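PDB 2HQB: transcriptional activator of comK gene, which is a lipoprotein of the BMP, PnrA-like substrate-binding family that probably activates the comK competence gene. Local coordinates for residues Met118-Met123 against His127-Ile132. Sequence-based numbering, arbitrary orientation.
Sequences MVAASM and HKVGVI
A120 and A121, in the last turn of helix 110-122, receive one methyl of V129, near the start of strand 128-133. A120 directs its CB toward the strand, yet that methyl stands 4.4 Å from V129 CG1; the closer approach is made by its carbonyl carbon, with A120 C 4.0 Å from V129 CG1. The valine therefore touches the A120-A121 peptide link more than the A120 methyl, which also packs on F144 of helix 139-150.

At A121 the same CG1 comes nearest of all, 3.7 Å from A121 CA and 3.8 Å from A121 N, whereas A121 CB, to one side, is 4.2 Å from V129 CG1. A chi1 of -51° swings V129 CG1 to the far side from its own carbonyl carbon, which aims the methyl at the helix backbone while CG2 makes no comparable approach to it. A120 and the backbone of A121 thus lie against this methyl, and A121 CA and V129 CA are 6.2 Å apart. No hydrogen bond crosses, and every close atom pair involves V129 CG1; the patch is small, 110 Å² over both sides.

Topologically this is a helix leading through a short loop into a strand of a mixed beta-sheet, in one lobe of the two-lobed periplasmic-binding-protein fold to which the PnrA-like family belongs. Strand 128-133 runs between 155-160 and 184-186, parallel to both, and V129 and V131 hydrogen-bond through their backbones to F157, while G130 pairs with V184 and Y186.

Beyond A121, S122 turns its CB away from the strand and makes a weak hydrogen bond from OG to V119 O at 3.4 Å. M123, a selenomethionine, is the first residue to leave helical geometry; its N still makes a backbone hydrogen bond to V119 O at 2.9 Å, and its side chain packs on V268 and P270.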
loop_
_atom_site.group_PDB
_atom_site.type_symbol
_atom_site.label_atom_id
_atom_site.label_comp_id
_atom_site.label_asym_id
_atom_site.label_seq_id
_atom_site.Cartn_x
_atom_site.Cartn_y
_atom_site.Cartn_z
HETATM N N MSE A 118 -3.773 9.717 -13.940
HETATM C CA MSE A 118 -4.625 10.128 -15.062
HETATM C C MSE A 118 -5.793 10.943 -14.496
HETATM O O MSE A 118 -6.056 12.070 -14.943
HETATM C CB MSE A 118 -5.166 8.934 -15.849
HETATM C CG MSE A 118 -4.186 8.307 -16.837
HETATM SE SE MSE A 118 -4.767 6.480 -17.395
HETATM C CE MSE A 118 -6.427 6.926 -18.339
ATOM N N VAL A 119 -6.481 10.380 -13.502
ATOM C CA VAL A 119 -7.597 11.072 -12.872
ATOM C C VAL A 119 -7.085 12.423 -12.367
ATOM O O VAL A 119 -7.678 13.470 -12.608
ATOM C CB VAL A 119 -8.152 10.308 -11.648
ATOM C CG1 VAL A 119 -9.412 10.990 -11.170
ATOM C CG2 VAL A 119 -8.427 8.864 -11.968
ATOM N N ALA A 120 -5.975 12.389 -11.651
ATOM C CA ALA A 120 -5.400 13.607 -11.105
ATOM C C ALA A 120 -5.361 14.728 -12.141
ATOM O O ALA A 120 -5.953 15.784 -11.943
ATOM C CB ALA A 120 -3.999 13.321 -10.581
ATOM N N ALA A 121 -4.659 14.486 -13.241
ATOM C CA ALA A 121 -4.517 15.471 -14.307
ATOM C C ALA A 121 -5.860 15.823 -14.936
ATOM O O ALA A 121 -6.208 16.999 -15.074
ATOM C CB ALA A 121 -3.600 14.949 -15.349
ATOM N N SER A 122 -6.617 14.807 -15.325
ATOM C CA SER A 122 -7.921 15.053 -15.914
ATOM C C SER A 122 -8.729 16.025 -15.067
ATOM O O SER A 122 -9.453 16.851 -15.576
ATOM C CB SER A 122 -8.700 13.743 -16.050
ATOM O OG SER A 122 -9.856 13.743 -15.222
HETATM N N MSE A 123 -8.598 15.932 -13.759
HETATM C CA MSE A 123 -9.365 16.797 -12.883
HETATM C C MSE A 123 -8.660 18.073 -12.509
HETATM O O MSE A 123 -9.046 18.742 -11.546
HETATM C CB MSE A 123 -9.737 16.031 -11.617
HETATM C CG MSE A 123 -10.760 14.968 -11.874
HETATM SE SE MSE A 123 -12.278 15.816 -12.725
HETATM C CE MSE A 123 -12.937 16.797 -11.184
ATOM N N HIS A 127 -3.643 22.295 -14.988
ATOM C CA HIS A 127 -2.748 21.336 -15.618
ATOM C C HIS A 127 -1.426 21.254 -14.856
ATOM O O HIS A 127 -0.348 21.168 -15.449
ATOM C CB HIS A 127 -2.519 21.740 -17.063
ATOM C CG HIS A 127 -3.674 21.400 -17.941
ATOM N ND1 HIS A 127 -4.978 21.582 -17.538
ATOM C CD2 HIS A 127 -3.728 20.822 -19.162
ATOM C CE1 HIS A 127 -5.791 21.122 -18.472
ATOM N NE2 HIS A 127 -5.057 20.655 -19.466
ATOM N N LYS A 128 -1.542 21.302 -13.528
ATOM C CA LYS A 128 -0.413 21.225 -12.610
ATOM C C LYS A 128 -0.758 20.296 -11.442
ATOM O O LYS A 128 -1.477 20.693 -10.517
ATOM C CB LYS A 128 -0.068 22.608 -12.069
ATOM C CG LYS A 128 0.637 23.495 -13.069
ATOM C CD LYS A 128 1.102 24.767 -12.363
ATOM C CE LYS A 128 1.976 25.644 -13.238
ATOM N NZ LYS A 128 2.405 26.849 -12.483
ATOM N N VAL A 129 -0.244 19.067 -11.485
ATOM C CA VAL A 129 -0.497 18.085 -10.440
ATOM C C VAL A 129 0.778 17.880 -9.636
ATOM O O VAL A 129 1.880 18.143 -10.131
ATOM C CB VAL A 129 -0.868 16.758 -11.033
ATOM C CG1 VAL A 129 -1.979 16.937 -12.031
ATOM C CG2 VAL A 129 0.357 16.147 -11.688
ATOM N N GLY A 130 0.627 17.400 -8.401
ATOM C CA GLY A 130 1.791 17.183 -7.557
ATOM C C GLY A 130 1.775 15.979 -6.625
ATOM O O GLY A 130 0.720 15.543 -6.130
ATOM N N VAL A 131 2.971 15.437 -6.402
ATOM C CA VAL A 131 3.163 14.325 -5.504
ATOM C C VAL A 131 4.020 14.766 -4.335
ATOM O O VAL A 131 5.068 15.360 -4.559
ATOM C CB VAL A 131 3.935 13.169 -6.151
ATOM C CG1 VAL A 131 4.180 12.063 -5.103
ATOM C CG2 VAL A 131 3.170 12.609 -7.284
ATOM N N ILE A 132 3.573 14.492 -3.104
ATOM C CA ILE A 132 4.379 14.758 -1.899
ATOM C C ILE A 132 4.658 13.345 -1.344
ATOM O O ILE A 132 3.828 12.744 -0.667
ATOM C CB ILE A 132 3.621 15.560 -0.823
ATOM C CG1 ILE A 132 3.178 16.902 -1.384
ATOM C CG2 ILE A 132 4.516 15.759 0.402
ATOM C CD1 ILE A 132 2.459 17.818 -0.374
#